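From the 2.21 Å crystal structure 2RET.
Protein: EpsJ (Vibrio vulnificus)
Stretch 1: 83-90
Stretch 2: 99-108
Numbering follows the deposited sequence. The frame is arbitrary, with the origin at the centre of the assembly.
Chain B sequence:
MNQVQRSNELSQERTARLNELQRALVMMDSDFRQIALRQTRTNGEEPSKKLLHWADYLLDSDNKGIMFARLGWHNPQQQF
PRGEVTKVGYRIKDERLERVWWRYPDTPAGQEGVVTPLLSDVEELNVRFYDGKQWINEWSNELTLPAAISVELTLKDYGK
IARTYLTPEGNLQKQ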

ATOM      1  N   GLY B  83      -6.984  -2.872  -7.832  1.00 16.61           N
ATOM      2  CA  GLY B  83      -7.803  -4.023  -7.415  1.00 17.50           C
ATOM      3  C   GLY B  83      -8.941  -4.228  -8.388  1.00 16.73           C
ATOM      4  O   GLY B  83      -9.546  -3.270  -8.798  1.00 18.06           O
ATOM      5  N   GLU B  84      -9.168  -5.461  -8.815  1.00 15.87           N
ATOM      6  CA  GLU B  84     -10.326  -5.813  -9.613  1.00 15.72           C
ATOM      7  C   GLU B  84     -11.406  -6.341  -8.667  1.00 15.62           C
ATOM      8  O   GLU B  84     -11.195  -7.349  -7.979  1.00 15.01           O
ATOM      9  N   VAL B  85     -12.525  -5.631  -8.600  1.00 14.76           N
ATOM     10  CA  VAL B  85     -13.652  -5.980  -7.724  1.00 15.04           C
ATOM     11  C   VAL B  85     -14.627  -6.858  -8.543  1.00 16.49           C
ATOM     12  O   VAL B  85     -15.007  -6.507  -9.679  1.00 17.21           O
ATOM     13  N   THR B  86     -14.940  -8.036  -7.994  1.00 17.14           N
ATOM     14  CA  THR B  86     -15.937  -8.956  -8.557  1.00 17.09           C
ATOM     15  C   THR B  86     -17.146  -8.960  -7.644  1.00 17.23           C
ATOM     16  O   THR B  86     -17.212  -8.195  -6.702  1.00 16.88           O
ATOM     17  N   LYS B  87     -18.142  -9.778  -7.927  1.00 18.14           N
ATOM     18  CA  LYS B  87     -19.356  -9.785  -7.100  1.00 18.30           C
ATOM     19  C   LYS B  87     -19.725 -11.245  -6.876  1.00 18.69           C
ATOM     20  O   LYS B  87     -19.572 -12.063  -7.783  1.00 18.49           O
ATOM     21  N   VAL B  88     -20.100 -11.583  -5.641  1.00 17.94           N
ATOM     22  CA  VAL B  88     -20.430 -12.955  -5.264  1.00 17.61           C
ATOM     23  C   VAL B  88     -21.732 -12.977  -4.404  1.00 16.63           C
ATOM     24  O   VAL B  88     -22.064 -12.018  -3.749  1.00 16.92           O
ATOM     25  N   GLY B  89     -22.458 -14.075  -4.437  1.00 16.29           N
ATOM     26  CA  GLY B  89     -23.527 -14.295  -3.478  1.00 15.91           C
ATOM     27  C   GLY B  89     -23.690 -15.737  -3.055  1.00 15.63           C
ATOM     28  O   GLY B  89     -23.085 -16.617  -3.599  1.00 15.60           O
ATOM     29  N   TYR B  90     -24.493 -15.967  -2.024  1.00 16.22           N
ATOM     30  CA  TYR B  90     -24.752 -17.326  -1.535  1.00 16.27           C
ATOM     31  C   TYR B  90     -26.269 -17.465  -1.380  1.00 15.88           C
ATOM     32  O   TYR B  90     -26.968 -16.496  -1.064  1.00 14.94           O
ATOM     33  N   ARG B  99     -22.954 -20.984  -4.463  1.00 17.58           N
ATOM     34  CA  ARG B  99     -22.226 -19.723  -4.554  1.00 18.44           C
ATOM     35  C   ARG B  99     -22.367 -19.209  -5.972  1.00 18.61           C
ATOM     36  O   ARG B  99     -22.234 -19.965  -6.923  1.00 18.56           O
ATOM     37  N   VAL B 100     -22.709 -17.932  -6.090  1.00 18.46           N
ATOM     38  CA  VAL B 100     -22.935 -17.306  -7.368  1.00 19.02           C
ATOM     39  C   VAL B 100     -21.899 -16.222  -7.544  1.00 17.84           C
ATOM     40  O   VAL B 100     -21.574 -15.537  -6.614  1.00 18.71           O
ATOM     41  N   TRP B 101     -21.400 -16.075  -8.753  1.00 17.41           N
ATOM     42  CA  TRP B 101     -20.221 -15.247  -9.003  1.00 17.24           C
ATOM     43  C   TRP B 101     -20.438 -14.442 -10.247  1.00 16.64           C
ATOM     44  O   TRP B 101     -20.876 -14.986 -11.261  1.00 17.42           O
ATOM     45  N   TRP B 102     -20.123 -13.163 -10.166  1.00 16.76           N
ATOM     46  CA  TRP B 102     -20.119 -12.286 -11.311  1.00 17.52           C
ATOM     47  C   TRP B 102     -18.780 -11.594 -11.442  1.00 17.89           C
ATOM     48  O   TRP B 102     -18.215 -11.125 -10.471  1.00 16.44           O
ATOM     49  N   ARG B 103     -18.301 -11.507 -12.677  1.00 19.11           N
ATOM     50  CA  ARG B 103     -17.037 -10.844 -12.987  1.00 20.70           C
ATOM     51  C   ARG B 103     -17.051  -9.331 -12.717  1.00 21.58           C
ATOM     52  O   ARG B 103     -16.051  -8.779 -12.286  1.00 21.48           O
ATOM     53  N   TYR B 104     -18.166  -8.669 -12.998  1.00 22.77           N
ATOM     54  CA  TYR B 104     -18.322  -7.229 -12.765  1.00 24.32           C
ATOM     55  C   TYR B 104     -19.365  -6.961 -11.697  1.00 26.04           C
ATOM     56  O   TYR B 104     -20.425  -7.587 -11.718  1.00 27.76           O
ATOM     57  N   PRO B 105     -19.107  -6.004 -10.791  1.00 28.18           N
ATOM     58  CA  PRO B 105     -20.118  -5.682  -9.774  1.00 29.26           C
ATOM     59  C   PRO B 105     -21.388  -5.037 -10.333  1.00 30.58           C
ATOM     60  O   PRO B 105     -22.425  -5.064  -9.672  1.00 30.90           O
ATOM     61  N   ASP B 106     -21.298  -4.428 -11.516  1.00 32.37           N
ATOM     62  CA  ASP B 106     -22.461  -3.852 -12.170  1.00 34.10           C
ATOM     63  C   ASP B 106     -22.746  -4.688 -13.392  1.00 35.21           C
ATOM     64  O   ASP B 106     -22.012  -4.635 -14.364  1.00 36.42           O
ATOM     65  N   THR B 107     -23.827  -5.458 -13.316  1.00 36.51           N
ATOM     66  CA  THR B 107     -24.086  -6.554 -14.227  1.00 37.32           C
ATOM     67  C   THR B 107     -25.573  -6.563 -14.665  1.00 37.90           C
ATOM     68  O   THR B 107     -26.468  -6.603 -13.800  1.00 38.65           O
ATOM     69  N   PRO B 108     -25.844  -6.526 -15.997  1.00 37.55           N
ATOM     70  CA  PRO B 108     -27.215  -6.570 -16.515  1.00 37.49           C
ATOM     71  C   PRO B 108     -28.034  -7.741 -15.970  1.00 37.46           C
ATOM     72  O   PRO B 108     -28.870  -8.294 -16.689  1.00 37.54           O
TER

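The backbone sets the rules here: two antiparallel strands pair K87 with W102 and G89 with V100 through two hydrogen bonds each, while V88–W101 and Y90–R99 face one another as non-hydrogen-bonded pairs. Side chains therefore alternate, K87, V100 and W102 on one face, V88, Y90, R99 and W101 on the other.

Charge is spent where the second strand gives way to loop. K87 is t, t, p, t, extended except for a turn at chi3, and has more of its surface covered by the other stretch than any other residue. Its NZ donates to P105 O at 2.9 Å and sits over the face of W102, 4.9 Å from the centroid of the five-membered ring, a cation-pi contact; W102 is m, and its ring edge reaches back to G89, with CZ3 3.9 Å from G89 N. Farther along, R103 starts away from the first strand, yet its t, p, t chain brings the guanidinium back: NH2 donates to E84 OE2 at 3.0 Å in a salt bridge, and a weak bond from NH1 to the same OE2 spans 3.3 Å. E84, at t, p, likewise begins sideways and ends nearer.

Apolar contacts lie mostly on the face of V88, Y90, R99 and W101. V88 (m) sets CG1 3.7 Å from W101 CD1; the same CG1 also packs near a charged group, 3.8 Å from R99 NH2. R99, t at chi1 but between wells at chi2, lays its aliphatic CG over one face of the Y90 ring, 4.1 Å from the ring centroid, a CH-pi contact; Y90 is m. Before the bridged pairs, V85 (t), still in the first strand, touches the proline ring in the loop, CG1 of V85 to CG of P105 at 3.9 Å.

One water completes the polar set. T86 OG1 (p) and W101 NE1 (W101 is t) lie 3.9 Å apart, and the water joins them, 2.7 Å from T86 OG1 and accepting from W101 NE1 at 3.0 Å.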

ATOM      1  CB  GLU B  84      -9.922  -6.872 -10.632  1.00 16.81           C
ATOM      2  CG  GLU B  84     -10.772  -6.944 -11.870  1.00 19.08           C
ATOM      3  CD  GLU B  84     -10.772  -5.677 -12.698  1.00 22.96           C
ATOM      4  OE1 GLU B  84      -9.789  -4.896 -12.651  1.00 25.01           O
ATOM      5  OE2 GLU B  84     -11.783  -5.461 -13.411  1.00 27.69           O
ATOM      6  CB  VAL B  85     -14.367  -4.714  -7.144  1.00 14.36           C
ATOM      7  CG1 VAL B  85     -15.559  -5.093  -6.243  1.00 14.58           C
ATOM      8  CG2 VAL B  85     -13.379  -3.808  -6.365  1.00 11.28           C
ATOM      9  CB  THR B  86     -15.378 -10.391  -8.696  1.00 18.16           C
ATOM     10  OG1 THR B  86     -14.956 -10.871  -7.409  1.00 15.56           O
ATOM     11  CG2 THR B  86     -14.200 -10.431  -9.739  1.00 15.85           C
ATOM     12  CB  LYS B  87     -20.456  -8.983  -7.806  1.00 19.16           C
ATOM     13  CG  LYS B  87     -21.795  -8.909  -7.104  1.00 19.95           C
ATOM     14  CD  LYS B  87     -22.727  -7.974  -7.787  1.00 22.56           C
ATOM     15  CE  LYS B  87     -23.353  -8.542  -9.035  1.00 23.49           C
ATOM     16  NZ  LYS B  87     -24.130  -7.470  -9.708  1.00 21.50           N
ATOM     17  CB  VAL B  88     -19.290 -13.641  -4.458  1.00 17.93           C
ATOM     18  CG1 VAL B  88     -17.979 -13.582  -5.223  1.00 17.20           C
ATOM     19  CG2 VAL B  88     -19.172 -13.027  -3.072  1.00 18.20           C
ATOM     20  CB  TYR B  90     -24.030 -17.592  -0.192  1.00 16.03           C
ATOM     21  CG  TYR B  90     -22.531 -17.758  -0.310  1.00 14.76           C
ATOM     22  CD1 TYR B  90     -21.684 -16.671  -0.503  1.00 15.82           C
ATOM     23  CD2 TYR B  90     -21.956 -19.021  -0.277  1.00 16.71           C
ATOM     24  CE1 TYR B  90     -20.310 -16.859  -0.643  1.00 15.43           C
ATOM     25  CE2 TYR B  90     -20.617 -19.194  -0.411  1.00 16.32           C
ATOM     26  CZ  TYR B  90     -19.798 -18.119  -0.588  1.00 12.73           C
ATOM     27  OH  TYR B  90     -18.458 -18.360  -0.701  1.00 16.13           O
ATOM     28  CB  ARG B  99     -20.748 -19.921  -4.222  1.00 18.57           C
ATOM     29  CG  ARG B  99     -19.901 -18.600  -4.283  1.00 21.13           C
ATOM     30  CD  ARG B  99     -18.735 -18.798  -5.185  1.00 24.12           C
ATOM     31  NE  ARG B  99     -17.731 -17.779  -5.019  1.00 27.12           N
ATOM     32  CZ  ARG B  99     -16.666 -17.639  -5.793  1.00 24.35           C
ATOM     33  NH1 ARG B  99     -16.438 -18.452  -6.801  1.00 27.14           N
ATOM     34  NH2 ARG B  99     -15.827 -16.654  -5.550  1.00 27.32           N
ATOM     35  CB  VAL B 100     -24.336 -16.676  -7.506  1.00 19.12           C
ATOM     36  CG1 VAL B 100     -24.558 -16.241  -8.972  1.00 18.99           C
ATOM     37  CG2 VAL B 100     -25.471 -17.646  -7.007  1.00 19.51           C
ATOM     38  CB  TRP B 101     -19.001 -16.142  -9.216  1.00 16.32           C
ATOM     39  CG  TRP B 101     -17.734 -15.392  -9.428  1.00 16.29           C
ATOM     40  CD1 TRP B 101     -16.880 -14.941  -8.472  1.00 16.99           C
ATOM     41  CD2 TRP B 101     -17.158 -15.013 -10.689  1.00 13.96           C
ATOM     42  NE1 TRP B 101     -15.792 -14.320  -9.052  1.00 16.12           N
ATOM     43  CE2 TRP B 101     -15.951 -14.336 -10.412  1.00 14.65           C
ATOM     44  CE3 TRP B 101     -17.555 -15.170 -12.017  1.00 14.10           C
ATOM     45  CZ2 TRP B 101     -15.114 -13.846 -11.418  1.00 15.07           C
ATOM     46  CZ3 TRP B 101     -16.730 -14.684 -13.015  1.00 16.19           C
ATOM     47  CH2 TRP B 101     -15.518 -14.032 -12.709  1.00 15.75           C
ATOM     48  CB  TRP B 102     -21.195 -11.225 -11.189  1.00 18.26           C
ATOM     49  CG  TRP B 102     -22.606 -11.729 -11.175  1.00 19.33           C
ATOM     50  CD1 TRP B 102     -23.454 -11.835 -12.244  1.00 19.53           C
ATOM     51  CD2 TRP B 102     -23.348 -12.170 -10.030  1.00 18.99           C
ATOM     52  NE1 TRP B 102     -24.677 -12.293 -11.833  1.00 18.01           N
ATOM     53  CE2 TRP B 102     -24.643 -12.511 -10.481  1.00 20.74           C
ATOM     54  CE3 TRP B 102     -23.042 -12.313  -8.669  1.00 18.52           C
ATOM     55  CZ2 TRP B 102     -25.649 -12.963  -9.604  1.00 20.76           C
ATOM     56  CZ3 TRP B 102     -24.028 -12.759  -7.810  1.00 18.71           C
ATOM     57  CH2 TRP B 102     -25.307 -13.098  -8.278  1.00 19.32           C
ATOM     58  CB  ARG B 103     -16.675 -11.135 -14.453  1.00 21.14           C
ATOM     59  CG  ARG B 103     -15.476 -10.407 -14.996  1.00 22.78           C
ATOM     60  CD  ARG B 103     -14.165 -10.841 -14.376  1.00 26.08           C
ATOM     61  NE  ARG B 103     -13.114  -9.955 -14.884  1.00 27.42           N
ATOM     62  CZ  ARG B 103     -12.813  -8.769 -14.377  1.00 27.27           C
ATOM     63  NH1 ARG B 103     -13.442  -8.327 -13.304  1.00 30.46           N
ATOM     64  NH2 ARG B 103     -11.864  -8.026 -14.937  1.00 28.90           N
ATOM     65  CB  TYR B 104     -18.717  -6.514 -14.070  1.00 23.75           C
ATOM     66  CG  TYR B 104     -17.691  -6.757 -15.145  1.00 23.66           C
ATOM     67  CD1 TYR B 104     -16.398  -6.204 -15.046  1.00 23.47           C
ATOM     68  CD2 TYR B 104     -17.963  -7.600 -16.220  1.00 23.13           C
ATOM     69  CE1 TYR B 104     -15.422  -6.467 -16.020  1.00 22.32           C
ATOM     70  CE2 TYR B 104     -16.977  -7.878 -17.188  1.00 23.13           C
ATOM     71  CZ  TYR B 104     -15.718  -7.291 -17.083  1.00 22.44           C
ATOM     72  OH  TYR B 104     -14.754  -7.560 -18.041  1.00 23.28           O
ATOM     73  CB  PRO B 105     -19.402  -4.678  -8.851  1.00 29.45           C
ATOM     74  CG  PRO B 105     -17.980  -4.652  -9.274  1.00 29.51           C
ATOM     75  CD  PRO B 105     -17.938  -5.112 -10.697  1.00 28.50           C
ATOM     76  CB  ASP B 106     -22.231  -2.379 -12.508  1.00 34.11           C
ATOM     77  CG  ASP B 106     -22.025  -1.524 -11.256  1.00 35.46           C
ATOM     78  OD1 ASP B 106     -22.516  -1.882 -10.149  1.00 36.09           O
ATOM     79  OD2 ASP B 106     -21.356  -0.488 -11.380  1.00 38.36           O
ATOM     80  CB  THR B 107     -23.724  -7.866 -13.519  1.00 37.46           C
ATOM     81  OG1 THR B 107     -23.566  -8.914 -14.475  1.00 38.95           O
ATOM     82  CG2 THR B 107     -24.769  -8.229 -12.487  1.00 37.32           C
ATOM     83  CB  PRO B 108     -27.017  -6.734 -18.029  1.00 37.49           C
ATOM     84  CG  PRO B 108     -25.693  -6.163 -18.300  1.00 37.56           C
ATOM     85  CD  PRO B 108     -24.858  -6.454 -17.094  1.00 37.41           C
TER
HETATM   86  O   HOH W   1     -13.774 -13.274  -7.093  1.00 28.26           O